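PDB 4LIZ: actin-binding protein, cofilin/tropomyosin family protein, putative from Entamoeba histolytica, which binds actin filaments and stabilises them, and may contribute to phagocytosis and pseudopod formation by helping to maintain F-actin. Local coordinates for residues M1-A10 with I100-I109; E25-T33 with A54-A63. All coordinates share one frame; numbering follows the deposited sequence.

How the contacts relate
Contact 1 lays the N-terminal segment on the C-terminal half of helix 92-108. Contact 2 pairs strand 26-32 with the start of strand 60-69 in the five-stranded sheet. Their centres are about 13 Å apart. Along the chain contact 2 is nested inside the loop that contact 1 closes. The two meet where the N-terminal segment reaches the sheet: Phe4 CE2 lies 3.4 Å from Val31 CG1, and Val9 CA lies 3.7 Å from Phe29 CZ. Leu101 of contact 1 also packs on Phe62 of contact 2. The N-terminal segment, the helix and one side of the sheet therefore share a continuous apolar layer in this single-domain protein.

Contact 1: residues M1-A10 with I100-I109; sequences MSGFDLSEVA and ILKGDVKNVI
Residues 1-10 follow the C-terminal half of helix 92-108 in the same direction, with Ser2 beside Leu101 (CA to CA 5.2 Å), Leu6 beside Val105 and Ala10 beside Val108. At the start of the chain the contact is polar. With CG anti to the carbonyl carbon (chi1 -76°), Asp104 turns its carboxylate to the first two residues. The terminal amino group, Met1 N, forms a salt bridge with Asp104 OD1 at 3.2 Å, and that oxygen receives it on its syn lone pair. Asp104 OD2 takes two donors from the same face of the carboxylate plane: Ser2 N at 2.8 Å on the syn side and Ser2 OG at 2.7 Å on the anti side. A water also bridges this oxygen to Phe4 O. Ser2 OG in turn accepts from Phe4 N, which makes an ST turn. This network fixes the carboxylate and should favour its charged form.

Beyond it the contact is apolar. Leu101 forks against Phe4. Leu101 CD2 sits over the face of the Phe4 ring as a CH-pi contact, 4.1 Å from the centroid and 5° off the normal. Leu101 CD1 presses on Phe4 CB at 3.7 Å. Leu6 sends CD1 down onto the helix backbone, 3.6 Å from Asp104 O. Further along, Val9 CG1 meets Val108 CG1 at 3.7 Å, and Ala10 CB touches the same methyl.

Leu6 and Val9 also pack on Leu38, so the segment bridges helix and sheet. This is the ADF-homology fold, with an N-terminal segment running along the long helix. In ADF/cofilin proteins that helix and the N-terminus belong to the actin-binding surface, and they probably do so here.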
loop_
_atom_site.group_PDB
_atom_site.type_symbol
_atom_site.label_atom_id
_atom_site.label_comp_id
_atom_site.label_asym_id
_atom_site.label_seq_id
_atom_site.Cartn_x
_atom_site.Cartn_y
_atom_site.Cartn_z
HETATM N N MSE A 1 -2.166 0.308 18.856
HETATM C CA MSE A 1 -1.435 1.400 19.455
HETATM C C MSE A 1 -1.828 2.777 18.881
HETATM O O MSE A 1 -1.746 3.751 19.526
HETATM C CB MSE A 1 0.062 1.180 19.243
HETATM C CG MSE A 1 0.611 -0.032 19.977
HETATM SE SE MSE A 1 0.401 0.031 21.882
HETATM C CE MSE A 1 1.610 1.516 22.247
ATOM N N SER A 2 -2.134 2.991 17.700
ATOM C CA SER A 2 -2.398 4.291 17.120
ATOM C C SER A 2 -3.685 5.049 17.479
ATOM O O SER A 2 -3.764 6.173 17.291
ATOM C CB SER A 2 -2.271 4.234 15.598
ATOM O OG SER A 2 -3.408 3.705 15.022
ATOM N N GLY A 3 -4.704 4.340 17.868
ATOM C CA GLY A 3 -6.003 4.926 18.077
ATOM C C GLY A 3 -6.859 5.114 16.845
ATOM O O GLY A 3 -7.836 5.798 16.888
ATOM N N PHE A 4 -6.422 4.574 15.719
ATOM C CA PHE A 4 -7.180 4.682 14.493
ATOM C C PHE A 4 -8.075 3.465 14.316
ATOM O O PHE A 4 -7.662 2.396 14.628
ATOM C CB PHE A 4 -6.227 4.786 13.288
ATOM C CG PHE A 4 -5.832 6.178 12.957
ATOM C CD1 PHE A 4 -4.946 6.859 13.756
ATOM C CD2 PHE A 4 -6.365 6.814 11.902
ATOM C CE1 PHE A 4 -4.606 8.148 13.471
ATOM C CE2 PHE A 4 -6.018 8.093 11.612
ATOM C CZ PHE A 4 -5.142 8.766 12.398
ATOM N N ASP A 5 -9.279 3.698 13.798
ATOM C CA ASP A 5 -10.199 2.650 13.387
ATOM C C ASP A 5 -9.723 2.084 12.034
ATOM O O ASP A 5 -9.717 2.783 11.062
ATOM C CB ASP A 5 -11.587 3.253 13.309
ATOM C CG ASP A 5 -12.652 2.308 12.697
ATOM O OD1 ASP A 5 -12.389 1.166 12.414
ATOM O OD2 ASP A 5 -13.804 2.781 12.644
ATOM N N LEU A 6 -9.369 0.817 12.089
ATOM C CA LEU A 6 -8.884 0.054 10.888
ATOM C C LEU A 6 -9.884 -0.933 10.329
ATOM O O LEU A 6 -9.539 -1.813 9.546
ATOM C CB LEU A 6 -7.537 -0.654 11.176
ATOM C CG LEU A 6 -6.369 0.173 11.660
ATOM C CD1 LEU A 6 -5.098 -0.650 11.664
ATOM C CD2 LEU A 6 -6.264 1.478 10.944
ATOM N N SER A 7 -11.160 -0.783 10.751
ATOM C CA SER A 7 -12.234 -1.677 10.320
ATOM C C SER A 7 -12.359 -1.849 8.802
ATOM O O SER A 7 -12.879 -2.905 8.353
ATOM C CB SER A 7 -13.548 -1.272 10.964
ATOM O OG SER A 7 -13.997 -0.044 10.638
ATOM N N GLU A 8 -12.010 -0.854 8.030
ATOM C CA GLU A 8 -12.100 -0.861 6.566
ATOM C C GLU A 8 -10.978 -1.589 5.858
ATOM O O GLU A 8 -11.004 -1.726 4.651
ATOM C CB GLU A 8 -12.321 0.525 5.961
ATOM C CG GLU A 8 -13.556 1.271 6.391
ATOM C CD GLU A 8 -14.756 0.643 5.707
ATOM O OE1 GLU A 8 -14.723 0.526 4.458
ATOM O OE2 GLU A 8 -15.637 0.275 6.446
ATOM N N VAL A 9 -9.947 -1.996 6.566
ATOM C CA VAL A 9 -8.721 -2.510 5.951
ATOM C C VAL A 9 -8.735 -3.950 5.523
ATOM O O VAL A 9 -8.292 -4.331 4.470
ATOM C CB VAL A 9 -7.467 -2.177 6.843
ATOM C CG1 VAL A 9 -6.201 -2.732 6.209
ATOM C CG2 VAL A 9 -7.385 -0.686 7.103
ATOM N N ALA A 10 -9.176 -4.842 6.477
ATOM C CA ALA A 10 -9.020 -6.241 6.239
ATOM C C ALA A 10 -9.755 -6.794 4.994
ATOM O O ALA A 10 -9.271 -7.696 4.326
ATOM C CB ALA A 10 -9.399 -7.034 7.499
ATOM N N ILE A 100 3.434 5.005 13.894
ATOM C CA ILE A 100 2.599 4.219 14.832
ATOM C C ILE A 100 1.356 3.691 14.011
ATOM O O ILE A 100 0.981 2.512 14.175
ATOM C CB ILE A 100 2.217 4.964 16.090
ATOM C CG1 ILE A 100 1.695 4.032 17.124
ATOM C CG2 ILE A 100 1.380 6.147 15.863
ATOM C CD1 ILE A 100 1.570 4.625 18.486
ATOM N N LEU A 101 0.823 4.530 13.119
ATOM C CA LEU A 101 -0.368 4.089 12.332
ATOM C C LEU A 101 0.106 2.984 11.408
ATOM O O LEU A 101 -0.587 1.958 11.219
ATOM C CB LEU A 101 -0.884 5.227 11.611
ATOM C CG LEU A 101 -2.078 4.949 10.639
ATOM C CD1 LEU A 101 -3.184 4.218 11.347
ATOM C CD2 LEU A 101 -2.548 6.261 10.079
ATOM N N LYS A 102 1.209 3.131 10.708
ATOM C CA LYS A 102 1.800 2.140 9.803
ATOM C C LYS A 102 1.960 0.789 10.502
ATOM O O LYS A 102 1.690 -0.251 9.922
ATOM C CB LYS A 102 3.151 2.670 9.295
ATOM C CG LYS A 102 3.844 1.781 8.354
ATOM C CD LYS A 102 5.388 2.228 8.228
ATOM C CE LYS A 102 5.560 3.617 7.771
ATOM N NZ LYS A 102 6.988 3.937 7.530
ATOM N N GLY A 103 2.433 0.795 11.757
ATOM C CA GLY A 103 2.615 -0.426 12.478
ATOM C C GLY A 103 1.283 -1.138 12.653
ATOM O O GLY A 103 1.218 -2.389 12.514
ATOM N N ASP A 104 0.253 -0.408 13.013
ATOM C CA ASP A 104 -1.113 -0.986 13.202
ATOM C C ASP A 104 -1.564 -1.527 11.831
ATOM O O ASP A 104 -2.151 -2.650 11.759
ATOM C CB ASP A 104 -2.034 0.006 13.699
ATOM C CG ASP A 104 -1.878 0.338 15.197
ATOM O OD1 ASP A 104 -1.085 -0.317 15.884
ATOM O OD2 ASP A 104 -2.647 1.190 15.585
ATOM N N VAL A 105 -1.381 -0.792 10.750
ATOM C CA VAL A 105 -1.819 -1.226 9.442
ATOM C C VAL A 105 -1.108 -2.496 9.030
ATOM O O VAL A 105 -1.717 -3.432 8.505
ATOM C CB VAL A 105 -1.616 -0.121 8.405
ATOM C CG1 VAL A 105 -1.776 -0.642 6.943
ATOM C CG2 VAL A 105 -2.506 1.059 8.671
ATOM N N LYS A 106 0.183 -2.621 9.280
ATOM C CA LYS A 106 0.936 -3.809 8.989
ATOM C C LYS A 106 0.543 -4.978 9.818
ATOM O O LYS A 106 0.712 -6.126 9.292
ATOM C CB LYS A 106 2.462 -3.526 9.147
ATOM C CG LYS A 106 3.082 -2.654 8.109
ATOM C CD LYS A 106 4.527 -2.167 8.458
ATOM C CE LYS A 106 5.450 -3.247 8.675
ATOM N NZ LYS A 106 6.793 -2.683 8.905
ATOM N N ASN A 107 -0.019 -4.803 10.986
ATOM C CA ASN A 107 -0.622 -5.967 11.594
ATOM C C ASN A 107 -1.864 -6.574 10.992
ATOM O O ASN A 107 -2.152 -7.719 11.174
ATOM C CB ASN A 107 -0.912 -5.636 13.026
ATOM C CG ASN A 107 0.366 -5.559 13.800
ATOM O OD1 ASN A 107 1.391 -6.160 13.382
ATOM N ND2 ASN A 107 0.375 -4.766 14.862
ATOM N N VAL A 108 -2.516 -5.816 10.150
ATOM C CA VAL A 108 -3.609 -6.351 9.354
ATOM C C VAL A 108 -3.073 -6.803 8.012
ATOM O O VAL A 108 -3.499 -7.888 7.512
ATOM C CB VAL A 108 -4.710 -5.272 9.137
ATOM C CG1 VAL A 108 -5.860 -5.788 8.218
ATOM C CG2 VAL A 108 -5.169 -4.691 10.447
ATOM N N ILE A 109 -2.251 -5.978 7.396
ATOM C CA ILE A 109 -1.548 -6.179 6.052
ATOM C C ILE A 109 -0.202 -6.806 6.404
ATOM O O ILE A 109 0.889 -6.181 6.411
ATOM C CB ILE A 109 -1.292 -4.912 5.237
ATOM C CG1 ILE A 109 -2.504 -4.096 5.200
ATOM C CG2 ILE A 109 -0.700 -5.264 3.832
ATOM C CD1 ILE A 109 -2.386 -2.926 4.239
HETATM O O HOH W 1 -5.600 0.869 15.757
#

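Contact 2: residues E25-T33 with A54-A63; sequences EFVVFGVQT and ALKEDALQFA
Phe29 and Phe62 form an antiparallel hydrogen-bonded pair: Phe29 N donates to Phe62 O at 2.8 Å and Phe62 N to Phe29 O at 3.0 Å, with the strand segments at 158°. Val28 and Ala63 are the neighbouring non-hydrogen-bonded pair.

Val28 is the main bump on its face of the sheet. With CG1 anti to the backbone N (chi1 179°), its two methyls spread into a hollow made by residues 54-63. Val28 CG2 fits between Ala54 CB at 3.9 Å and Ala63 CB at 4.0 Å. Val28 CG1 takes the other side of the hollow, against Leu55 CD2 and 3.7 Å from Gln61 NE2. The Gln61 amide forms a fixed wall here. Its NE2 donates to Ala54 O, its OE1 accepts from Lys56 N in the carbonyl plane, and NE2 also bonds Asp41. Gln61 CG lies 4.2 Å from Gly30 CA.

On the other face, Val31 CG2 is the projecting methyl. Val31 CG2 rests on Leu60 O at 3.3 Å and touches Leu60 CD2 and Phe62 CE1. The strands part here, and a water takes the place of direct backbone bonding between Val31 N and Leu60 O. Phe62 packs on Met98 and Leu101, and Phe29 on Val9.

This is a central antiparallel pair in the mixed sheet of the ADF-homology fold, with helices on both faces. Strand 60-69 continues toward the F-loop, Asp71 to Arg76, which probably matters for stable binding to G- and F-actin.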
loop_
_atom_site.group_PDB
_atom_site.type_symbol
_atom_site.label_atom_id
_atom_site.label_comp_id
_atom_site.label_asym_id
_atom_site.label_seq_id
_atom_site.Cartn_x
_atom_site.Cartn_y
_atom_site.Cartn_z
ATOM N N GLU A 25 -7.213 -6.056 -7.433
ATOM C CA GLU A 25 -5.766 -6.315 -7.511
ATOM C C GLU A 25 -5.001 -5.227 -6.696
ATOM O O GLU A 25 -3.819 -5.430 -6.443
ATOM C CB GLU A 25 -5.320 -6.315 -8.951
ATOM C CG GLU A 25 -5.993 -7.469 -9.731
ATOM C CD GLU A 25 -5.630 -7.377 -11.177
ATOM O OE1 GLU A 25 -5.494 -6.315 -11.782
ATOM O OE2 GLU A 25 -5.564 -8.509 -11.798
ATOM N N PHE A 26 -5.583 -4.106 -6.399
ATOM C CA PHE A 26 -4.983 -3.060 -5.565
ATOM C C PHE A 26 -5.983 -2.367 -4.729
ATOM O O PHE A 26 -7.192 -2.314 -5.061
ATOM C CB PHE A 26 -4.279 -1.989 -6.497
ATOM C CG PHE A 26 -5.172 -0.922 -7.052
ATOM C CD1 PHE A 26 -5.852 -1.175 -8.204
ATOM C CD2 PHE A 26 -5.378 0.262 -6.431
ATOM C CE1 PHE A 26 -6.732 -0.230 -8.715
ATOM C CE2 PHE A 26 -6.224 1.219 -6.902
ATOM C CZ PHE A 26 -6.972 0.912 -8.043
ATOM N N VAL A 27 -5.543 -1.747 -3.634
ATOM C CA VAL A 27 -6.296 -0.854 -2.833
ATOM C C VAL A 27 -5.469 0.288 -2.325
ATOM O O VAL A 27 -4.254 0.055 -2.074
ATOM C CB VAL A 27 -7.053 -1.548 -1.682
ATOM C CG1 VAL A 27 -6.056 -2.294 -0.767
ATOM C CG2 VAL A 27 -7.940 -0.646 -0.861
ATOM N N VAL A 28 -6.048 1.469 -2.277
ATOM C CA VAL A 28 -5.438 2.659 -1.650
ATOM C C VAL A 28 -6.322 3.108 -0.550
ATOM O O VAL A 28 -7.543 3.284 -0.786
ATOM C CB VAL A 28 -5.163 3.752 -2.693
ATOM C CG1 VAL A 28 -4.561 4.990 -2.012
ATOM C CG2 VAL A 28 -4.288 3.281 -3.809
ATOM N N PHE A 29 -5.782 3.309 0.673
ATOM C CA PHE A 29 -6.476 3.815 1.781
ATOM C C PHE A 29 -6.111 5.239 2.108
ATOM O O PHE A 29 -4.912 5.612 2.028
ATOM C CB PHE A 29 -6.176 2.998 3.076
ATOM C CG PHE A 29 -6.509 1.512 2.981
ATOM C CD1 PHE A 29 -7.858 1.122 3.108
ATOM C CD2 PHE A 29 -5.563 0.538 2.738
ATOM C CE1 PHE A 29 -8.153 -0.219 3.026
ATOM C CE2 PHE A 29 -5.936 -0.805 2.674
ATOM C CZ PHE A 29 -7.238 -1.148 2.801
ATOM N N GLY A 30 -7.114 6.014 2.383
ATOM C CA GLY A 30 -6.921 7.337 2.932
ATOM C C GLY A 30 -7.225 7.400 4.392
ATOM O O GLY A 30 -7.678 6.456 5.052
ATOM N N VAL A 31 -6.858 8.521 4.984
ATOM C CA VAL A 31 -6.888 8.695 6.418
ATOM C C VAL A 31 -7.803 9.841 6.771
ATOM O O VAL A 31 -7.541 10.980 6.328
ATOM C CB VAL A 31 -5.396 8.885 6.933
ATOM C CG1 VAL A 31 -5.373 9.061 8.446
ATOM C CG2 VAL A 31 -4.525 7.729 6.647
ATOM N N GLN A 32 -8.833 9.569 7.556
ATOM C CA GLN A 32 -9.718 10.593 8.127
ATOM C C GLN A 32 -9.399 10.740 9.612
ATOM O O GLN A 32 -8.886 9.863 10.272
ATOM C CB GLN A 32 -11.175 10.226 7.968
ATOM C CG GLN A 32 -11.602 10.137 6.523
ATOM C CD GLN A 32 -13.046 9.699 6.344
ATOM O OE1 GLN A 32 -13.757 9.355 7.326
ATOM N NE2 GLN A 32 -13.485 9.674 5.108
ATOM N N THR A 33 -9.662 11.970 10.126
ATOM C CA THR A 33 -9.508 12.263 11.548
ATOM C C THR A 33 -10.855 12.733 12.129
ATOM O O THR A 33 -11.808 13.037 11.375
ATOM C CB THR A 33 -8.412 13.301 11.768
ATOM O OG1 THR A 33 -8.761 14.490 11.052
ATOM C CG2 THR A 33 -7.047 12.768 11.254
ATOM N N ALA A 54 -3.854 7.423 -7.640
ATOM C CA ALA A 54 -4.633 7.704 -6.475
ATOM C C ALA A 54 -3.919 8.398 -5.302
ATOM O O ALA A 54 -4.607 8.860 -4.387
ATOM C CB ALA A 54 -5.319 6.407 -5.945
ATOM N N LEU A 55 -2.591 8.465 -5.399
ATOM C CA LEU A 55 -1.813 9.072 -4.315
ATOM C C LEU A 55 -1.823 10.606 -4.414
ATOM O O LEU A 55 -1.456 11.064 -5.504
ATOM C CB LEU A 55 -0.431 8.516 -4.300
ATOM C CG LEU A 55 -0.320 7.035 -3.970
ATOM C CD1 LEU A 55 1.121 6.498 -4.093
ATOM C CD2 LEU A 55 -0.842 6.718 -2.611
ATOM N N LYS A 56 -2.128 11.304 -3.382
ATOM C CA LYS A 56 -2.365 12.773 -3.417
ATOM C C LYS A 56 -1.240 13.478 -2.650
ATOM O O LYS A 56 -0.793 13.058 -1.586
ATOM C CB LYS A 56 -3.702 13.081 -2.839
ATOM C CG LYS A 56 -4.913 12.448 -3.512
ATOM C CD LYS A 56 -4.891 12.732 -5.028
ATOM C CE LYS A 56 -6.076 12.057 -5.731
ATOM N NZ LYS A 56 -5.633 11.743 -7.109
ATOM N N GLU A 57 -0.742 14.547 -3.281
ATOM C CA GLU A 57 0.374 15.293 -2.723
ATOM C C GLU A 57 0.145 15.847 -1.366
ATOM O O GLU A 57 1.122 16.006 -0.589
ATOM C CB GLU A 57 0.652 16.509 -3.680
ATOM C CG GLU A 57 2.008 17.162 -3.351
ATOM C CD GLU A 57 2.213 18.548 -3.913
ATOM O OE1 GLU A 57 1.530 18.912 -4.908
ATOM O OE2 GLU A 57 3.097 19.234 -3.337
ATOM N N ASP A 58 -1.056 16.069 -0.971
ATOM C CA ASP A 58 -1.394 16.605 0.340
ATOM C C ASP A 58 -1.928 15.651 1.371
ATOM O O ASP A 58 -2.529 16.044 2.371
ATOM C CB ASP A 58 -2.308 17.815 0.201
ATOM C CG ASP A 58 -3.666 17.450 -0.280
ATOM O OD1 ASP A 58 -3.826 16.333 -0.809
ATOM O OD2 ASP A 58 -4.594 18.250 -0.088
ATOM N N ALA A 59 -1.699 14.311 1.119
ATOM C CA ALA A 59 -2.317 13.316 1.923
ATOM C C ALA A 59 -1.333 12.306 2.534
ATOM O O ALA A 59 -0.298 12.044 1.952
ATOM C CB ALA A 59 -3.376 12.542 1.071
ATOM N N LEU A 60 -1.807 11.714 3.602
ATOM C CA LEU A 60 -1.194 10.491 4.206
ATOM C C LEU A 60 -2.056 9.296 3.720
ATOM O O LEU A 60 -3.254 9.279 3.989
ATOM C CB LEU A 60 -1.252 10.625 5.743
ATOM C CG LEU A 60 -0.305 9.671 6.442
ATOM C CD1 LEU A 60 -0.357 9.764 7.999
ATOM C CD2 LEU A 60 -0.703 8.292 6.244
ATOM N N GLN A 61 -1.446 8.350 3.059
ATOM C CA GLN A 61 -2.182 7.205 2.474
ATOM C C GLN A 61 -1.407 5.923 2.627
ATOM O O GLN A 61 -0.193 5.952 2.959
ATOM C CB GLN A 61 -2.535 7.488 1.022
ATOM C CG GLN A 61 -3.523 8.631 0.774
ATOM C CD GLN A 61 -3.523 9.098 -0.636
ATOM O OE1 GLN A 61 -2.598 9.701 -1.115
ATOM N NE2 GLN A 61 -4.542 8.656 -1.374
ATOM N N PHE A 62 -2.026 4.771 2.403
ATOM C CA PHE A 62 -1.401 3.505 2.308
ATOM C C PHE A 62 -1.824 2.772 1.077
ATOM O O PHE A 62 -2.962 3.047 0.644
ATOM C CB PHE A 62 -1.689 2.618 3.531
ATOM C CG PHE A 62 -1.238 3.240 4.854
ATOM C CD1 PHE A 62 -2.086 3.983 5.626
ATOM C CD2 PHE A 62 0.041 2.980 5.279
ATOM C CE1 PHE A 62 -1.637 4.630 6.821
ATOM C CE2 PHE A 62 0.441 3.523 6.481
ATOM C CZ PHE A 62 -0.363 4.300 7.199
ATOM N N ALA A 63 -1.089 1.910 0.515
ATOM C CA ALA A 63 -1.491 1.169 -0.618
ATOM C C ALA A 63 -1.009 -0.222 -0.531
ATOM O O ALA A 63 0.036 -0.577 0.068
ATOM C CB ALA A 63 -1.076 1.832 -1.946
HETATM O O HOH W 2 -5.563 10.500 3.381
#